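Local coordinates for protein Pts system, fructose-specific iiabc component (Borrelia burgdorferi, PDB 5DLE) that probably transports fructose into the cell and phosphorylates it to fructose 1-phosphate, the chain here being its IIB domain, one link in the phosphate relay, at residues A[12-17]-A[67-72]; A[71-76]-A[89-94]. One frame throughout, in Å; residues are numbered along the deposited sequence. Where two conformers were deposited one is given.

Contact 1: A[12-17]-A[67-72]; sequences EKIVAV and ASVVIL. With IMD (imidazole), chain E.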
loop_
_atom_site.group_PDB
_atom_site.type_symbol
_atom_site.label_atom_id
_atom_site.label_comp_id
_atom_site.label_asym_id
_atom_site.label_seq_id
_atom_site.Cartn_x
_atom_site.Cartn_y
_atom_site.Cartn_z
ATOM N N GLU A 12 -27.555 -2.671 15.028
ATOM C CA GLU A 12 -26.491 -2.716 16.011
ATOM C C GLU A 12 -25.261 -1.983 15.491
ATOM O O GLU A 12 -25.059 -1.826 14.286
ATOM C CB GLU A 12 -26.102 -4.145 16.322
ATOM C CG GLU A 12 -27.207 -4.985 16.866
ATOM C CD GLU A 12 -26.624 -6.245 17.373
ATOM O OE1 GLU A 12 -25.737 -6.128 18.239
ATOM O OE2 GLU A 12 -26.997 -7.324 16.868
ATOM N N LYS A 13 -24.428 -1.550 16.428
ATOM C CA LYS A 13 -23.264 -0.722 16.123
ATOM C C LYS A 13 -21.979 -1.509 16.339
ATOM O O LYS A 13 -21.793 -2.178 17.359
ATOM C CB LYS A 13 -23.262 0.539 16.986
ATOM C CG LYS A 13 -24.463 1.487 16.656
ATOM C CD LYS A 13 -24.470 2.674 17.583
ATOM C CE LYS A 13 -25.649 3.574 17.293
ATOM N NZ LYS A 13 -25.488 4.889 17.959
ATOM N N ILE A 14 -21.063 -1.395 15.383
ATOM C CA ILE A 14 -19.706 -1.926 15.536
ATOM C C ILE A 14 -18.769 -0.733 15.617
ATOM O O ILE A 14 -18.986 0.262 14.915
ATOM C CB ILE A 14 -19.338 -2.831 14.341
ATOM C CG1 ILE A 14 -20.277 -4.033 14.259
ATOM C CG2 ILE A 14 -17.836 -3.268 14.413
ATOM C CD1 ILE A 14 -20.033 -4.940 13.065
ATOM N N VAL A 15 -17.757 -0.798 16.480
ATOM C CA VAL A 15 -16.636 0.135 16.343
ATOM C C VAL A 15 -15.375 -0.666 16.071
ATOM O O VAL A 15 -15.243 -1.837 16.471
ATOM C CB VAL A 15 -16.449 1.061 17.567
ATOM C CG1 VAL A 15 -17.688 1.960 17.722
ATOM C CG2 VAL A 15 -16.167 0.260 18.849
ATOM N N ALA A 16 -14.445 -0.044 15.350
ATOM C CA ALA A 16 -13.208 -0.743 15.039
ATOM C C ALA A 16 -12.036 0.221 15.128
ATOM O O ALA A 16 -12.207 1.442 14.970
ATOM C CB ALA A 16 -13.240 -1.356 13.625
ATOM N N VAL A 17 -10.833 -0.335 15.349
ATOM C CA VAL A 17 -9.589 0.416 15.166
ATOM C C VAL A 17 -8.757 -0.379 14.186
ATOM O O VAL A 17 -8.604 -1.597 14.358
ATOM C CB VAL A 17 -8.790 0.592 16.474
ATOM C CG1 VAL A 17 -7.527 1.401 16.223
ATOM C CG2 VAL A 17 -9.630 1.256 17.569
ATOM N N ALA A 67 -21.464 0.577 21.290
ATOM C CA ALA A 67 -21.130 -0.501 20.367
ATOM C C ALA A 67 -21.526 -1.861 20.921
ATOM O O ALA A 67 -21.397 -2.128 22.117
ATOM C CB ALA A 67 -19.613 -0.484 20.125
ATOM N N SER A 68 -21.938 -2.752 20.012
ATOM C CA SER A 68 -22.167 -4.137 20.390
ATOM C C SER A 68 -20.860 -4.892 20.503
ATOM O O SER A 68 -20.731 -5.814 21.320
ATOM C CB SER A 68 -23.049 -4.849 19.378
ATOM O OG SER A 68 -24.352 -4.314 19.413
ATOM N N VAL A 69 -19.907 -4.541 19.643
ATOM C CA VAL A 69 -18.621 -5.238 19.559
ATOM C C VAL A 69 -17.549 -4.225 19.192
ATOM O O VAL A 69 -17.834 -3.209 18.555
ATOM C CB VAL A 69 -18.685 -6.386 18.512
ATOM C CG1 VAL A 69 -19.591 -7.519 19.004
ATOM C CG2 VAL A 69 -19.295 -5.882 17.224
ATOM N N VAL A 70 -16.306 -4.530 19.574
ATOM C CA VAL A 70 -15.117 -3.783 19.152
ATOM C C VAL A 70 -14.244 -4.722 18.317
ATOM O O VAL A 70 -13.898 -5.813 18.776
ATOM C CB VAL A 70 -14.306 -3.293 20.370
ATOM C CG1 VAL A 70 -13.026 -2.586 19.937
ATOM C CG2 VAL A 70 -15.159 -2.374 21.314
ATOM N N ILE A 71 -13.841 -4.290 17.124
ATOM C CA ILE A 71 -12.937 -5.067 16.279
ATOM C C ILE A 71 -11.625 -4.300 16.176
ATOM O O ILE A 71 -11.603 -3.132 15.769
ATOM C CB ILE A 71 -13.533 -5.325 14.885
ATOM C CG1 ILE A 71 -14.833 -6.119 15.016
ATOM C CG2 ILE A 71 -12.514 -6.068 13.951
ATOM C CD1 ILE A 71 -15.492 -6.352 13.676
ATOM N N LEU A 72 -10.535 -4.941 16.575
ATOM C CA LEU A 72 -9.208 -4.311 16.497
ATOM C C LEU A 72 -8.436 -5.047 15.431
ATOM O O LEU A 72 -8.148 -6.236 15.599
ATOM C CB LEU A 72 -8.481 -4.423 17.831
ATOM C CG LEU A 72 -9.195 -3.817 19.027
ATOM C CD1 LEU A 72 -8.343 -3.954 20.295
ATOM C CD2 LEU A 72 -9.648 -2.348 18.766
HETATM N N1 IMD E . -25.116 -11.321 16.120
HETATM C C2 IMD E . -25.502 -10.022 16.108
HETATM N N3 IMD E . -25.802 -9.657 17.376
HETATM C C4 IMD E . -25.604 -10.720 18.190
HETATM C C5 IMD E . -25.174 -11.775 17.395
HETATM O O HOH W 1 -25.042 -1.705 19.443
#
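A16 and I71 face each other where the parallel strands 13-17 and 69-72 run closest. The methyl of A16 lies 3.2 Å from the carbonyl oxygen of I71 (CB to O), and its alpha carbon lies 3.0 Å from that same oxygen; alanine suits a place with so little room. The O of I71 is also gripped by the N-H of V17 at 2.9 Å, while the O of V15 takes the N-H of I71. On the face of V15, V17, V70 and L72 the packing is branched carbon against branched carbon. V15 has CG1 anti to its carbonyl carbon (chi1 -63°), which leaves CG2 between N and C, 3.7 Å from V70 CG2 and just as near A67 CB. V17 and L72 instead lie side by side, CG2 against CD2. The beginning of the contact is open to solvent and held by polar groups. S68 has a helical backbone that shifts the register by one residue, and K13 O accepts a hydrogen bond from S68 N at 2.7 Å. At this surface polar side chains fit: S68 OG donates to the anti lone pair of E12 OE1 at 2.6 Å and also accepts a hydrogen bond from a water that accepts from K13 N. E12 OE2 accepts from N3 of an imidazole, probably left from crystallisation, at 2.7 Å. Strands 13-19 and 69-74 are the adjacent parallel pair in the middle of the IIB domain's sheet, between 44-50 and 88-91; helix 100-107 packs on I71, and loop residue L59 touches V15 on the opposite face.

Contact 2: A[71-76]-A[89-94]; sequences ILAVDK and YKVSTV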
loop_
_atom_site.group_PDB
_atom_site.type_symbol
_atom_site.label_atom_id
_atom_site.label_comp_id
_atom_site.label_asym_id
_atom_site.label_seq_id
_atom_site.Cartn_x
_atom_site.Cartn_y
_atom_site.Cartn_z
ATOM N N ILE A 71 -13.841 -4.290 17.124
ATOM C CA ILE A 71 -12.937 -5.067 16.279
ATOM C C ILE A 71 -11.625 -4.300 16.176
ATOM O O ILE A 71 -11.603 -3.132 15.769
ATOM C CB ILE A 71 -13.533 -5.325 14.885
ATOM C CG1 ILE A 71 -14.833 -6.119 15.016
ATOM C CG2 ILE A 71 -12.514 -6.068 13.951
ATOM C CD1 ILE A 71 -15.492 -6.352 13.676
ATOM N N LEU A 72 -10.535 -4.941 16.575
ATOM C CA LEU A 72 -9.208 -4.311 16.497
ATOM C C LEU A 72 -8.436 -5.047 15.431
ATOM O O LEU A 72 -8.148 -6.236 15.599
ATOM C CB LEU A 72 -8.481 -4.423 17.831
ATOM C CG LEU A 72 -9.195 -3.817 19.027
ATOM C CD1 LEU A 72 -8.343 -3.954 20.295
ATOM C CD2 LEU A 72 -9.648 -2.348 18.766
ATOM N N ALA A 73 -8.084 -4.350 14.360
ATOM C CA ALA A 73 -7.302 -4.969 13.302
ATOM C C ALA A 73 -5.958 -4.234 13.335
ATOM O O ALA A 73 -5.801 -3.172 12.721
ATOM C CB ALA A 73 -8.017 -4.852 11.948
ATOM N N VAL A 74 -4.997 -4.789 14.095
ATOM C CA VAL A 74 -3.830 -4.020 14.512
ATOM C C VAL A 74 -2.588 -4.864 14.350
ATOM O O VAL A 74 -2.601 -6.082 14.591
ATOM C CB VAL A 74 -3.960 -3.488 15.956
ATOM C CG1 VAL A 74 -5.181 -2.564 16.064
ATOM C CG2 VAL A 74 -4.176 -4.626 16.968
ATOM N N ASP A 75 -1.517 -4.182 13.937
ATOM C CA ASP A 75 -0.190 -4.767 13.859
ATOM C C ASP A 75 0.776 -4.025 14.758
ATOM O O ASP A 75 1.985 -4.007 14.482
ATOM C CB ASP A 75 0.347 -4.693 12.437
ATOM C CG ASP A 75 -0.585 -5.327 11.408
ATOM O OD1 ASP A 75 -1.211 -6.378 11.687
ATOM O OD2 ASP A 75 -0.601 -4.820 10.270
ATOM N N LYS A 76 0.267 -3.348 15.774
ATOM C CA LYS A 76 1.047 -2.669 16.794
ATOM C C LYS A 76 0.155 -2.599 18.023
ATOM O O LYS A 76 -1.063 -2.780 17.928
ATOM C CB LYS A 76 1.495 -1.272 16.344
ATOM C CG LYS A 76 0.338 -0.295 16.115
ATOM C CD LYS A 76 0.862 1.117 15.853
ATOM C CE LYS A 76 -0.187 2.170 16.219
ATOM N NZ LYS A 76 0.252 3.573 15.931
ATOM N N TYR A 89 -12.660 -8.262 19.553
ATOM C CA TYR A 89 -12.101 -9.252 18.649
ATOM C C TYR A 89 -10.867 -8.625 18.033
ATOM O O TYR A 89 -10.981 -7.680 17.236
ATOM C CB TYR A 89 -13.099 -9.632 17.575
ATOM C CG TYR A 89 -12.737 -10.887 16.854
ATOM C CD1 TYR A 89 -12.165 -11.958 17.519
ATOM C CD2 TYR A 89 -12.959 -10.993 15.515
ATOM C CE1 TYR A 89 -11.826 -13.120 16.829
ATOM C CE2 TYR A 89 -12.633 -12.152 14.822
ATOM C CZ TYR A 89 -12.077 -13.195 15.473
ATOM O OH TYR A 89 -11.760 -14.319 14.747
ATOM N N LYS A 90 -9.699 -9.130 18.424
ATOM C CA LYS A 90 -8.428 -8.573 17.955
ATOM C C LYS A 90 -7.763 -9.521 16.964
ATOM O O LYS A 90 -7.546 -10.704 17.269
ATOM C CB LYS A 90 -7.493 -8.323 19.138
ATOM C CG LYS A 90 -6.160 -7.761 18.732
ATOM C CD LYS A 90 -5.579 -6.956 19.880
ATOM C CE LYS A 90 -4.754 -7.829 20.792
ATOM N NZ LYS A 90 -3.927 -6.999 21.723
ATOM N N VAL A 91 -7.412 -8.973 15.790
ATOM C CA VAL A 91 -6.800 -9.700 14.684
ATOM C C VAL A 91 -5.747 -8.806 14.055
ATOM O O VAL A 91 -5.638 -7.611 14.346
ATOM C CB VAL A 91 -7.838 -10.128 13.619
ATOM C CG1 VAL A 91 -8.894 -11.075 14.261
ATOM C CG2 VAL A 91 -8.533 -8.912 13.032
ATOM N N SER A 92 -4.929 -9.422 13.219
ATOM C CA SER A 92 -3.959 -8.660 12.450
ATOM C C SER A 92 -4.652 -7.931 11.313
ATOM O O SER A 92 -5.762 -8.268 10.937
ATOM C CB SER A 92 -2.917 -9.619 11.870
ATOM O OG SER A 92 -3.548 -10.497 10.925
ATOM N N THR A 93 -3.956 -6.952 10.711
ATOM C CA THR A 93 -4.558 -6.359 9.514
ATOM C C THR A 93 -4.674 -7.349 8.361
ATOM O O THR A 93 -5.652 -7.305 7.612
ATOM C CB THR A 93 -3.846 -5.088 9.056
ATOM O OG1 THR A 93 -2.496 -5.344 8.647
ATOM C CG2 THR A 93 -3.915 -3.966 10.088
ATOM N N VAL A 94 -3.697 -8.259 8.182
ATOM C CA VAL A 94 -3.793 -9.263 7.132
ATOM C C VAL A 94 -5.065 -10.093 7.297
ATOM O O VAL A 94 -5.781 -10.354 6.325
ATOM C CB VAL A 94 -2.521 -10.139 7.150
ATOM C CG1 VAL A 94 -2.733 -11.392 6.367
ATOM C CG2 VAL A 94 -1.375 -9.358 6.557
HETATM O O HOH W 2 -0.909 -8.075 9.488
#
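Atom OD1 of D75 is held by two donors, the backbone N-H of T93 at 3.0 Å and a water at 2.8 Å, while its sister OD2 receives the hydroxyl OG1 of T93 at only 2.5 Å. Each oxygen is met by T93 on its syn side, the N lying 33° and the hydroxyl 19° out of the carboxylate plane, so one residue grips both oxygens and resists rotation of the group. The T93 hydroxyl sits between its own N and C (chi1 64°), turned to the same carboxylate as its N-H but to the other oxygen; CG2 meanwhile rests 3.3 Å from A73 O. Threonine suits this place because a single side chain supplies both the hydroxyl and the methyl. D75 also touches C20, and T93 OG1 is hydrogen-bonded to H26 ND1. Ahead of this polar end, strands 71-74 and 89-91 pair in parallel: Y89 O accepts from L72 N, L72 O from V91 N at 2.8 Å in a nearly straight bond, and V91 O from V74 N. A73 is small enough for V91 CG2 to stand 4.2 Å from its CB. At the more exposed edge the aliphatic part of K90 covers V74, K90 CD lying 4.0 Å from V74 CG2, while its amine pairs with E80. S92 is the N-cap of helix 93-98, its OG accepting from K95 N; the water on D75 accepts from V94 N. The first amide groups of the helix thus meet D75, a water and S92. In IIB domains a cysteine following the first strand carries the phosphate; the contact of D75 with C20 is consistent with this polar corner lying beside that site.

Strand 69-74 joins the two contacts, with I71 and L72 in both: contact 1 pairs it with 13-19 in the middle of the sheet, contact 2 with 88-91, the outermost strand on that side. V17 O to A73 N and V70 O to Y89 N, both probable hydrogen bonds, carry the pairing on from one contact to the other. Contact 1 is the more buried and largely aliphatic; its polar side-chain bonds lie at the exposed beginning of the strands. Contact 2 is partly buried, and its polar chemistry lies at the other end, where the strands finish and helix 93-98 starts, close to C20.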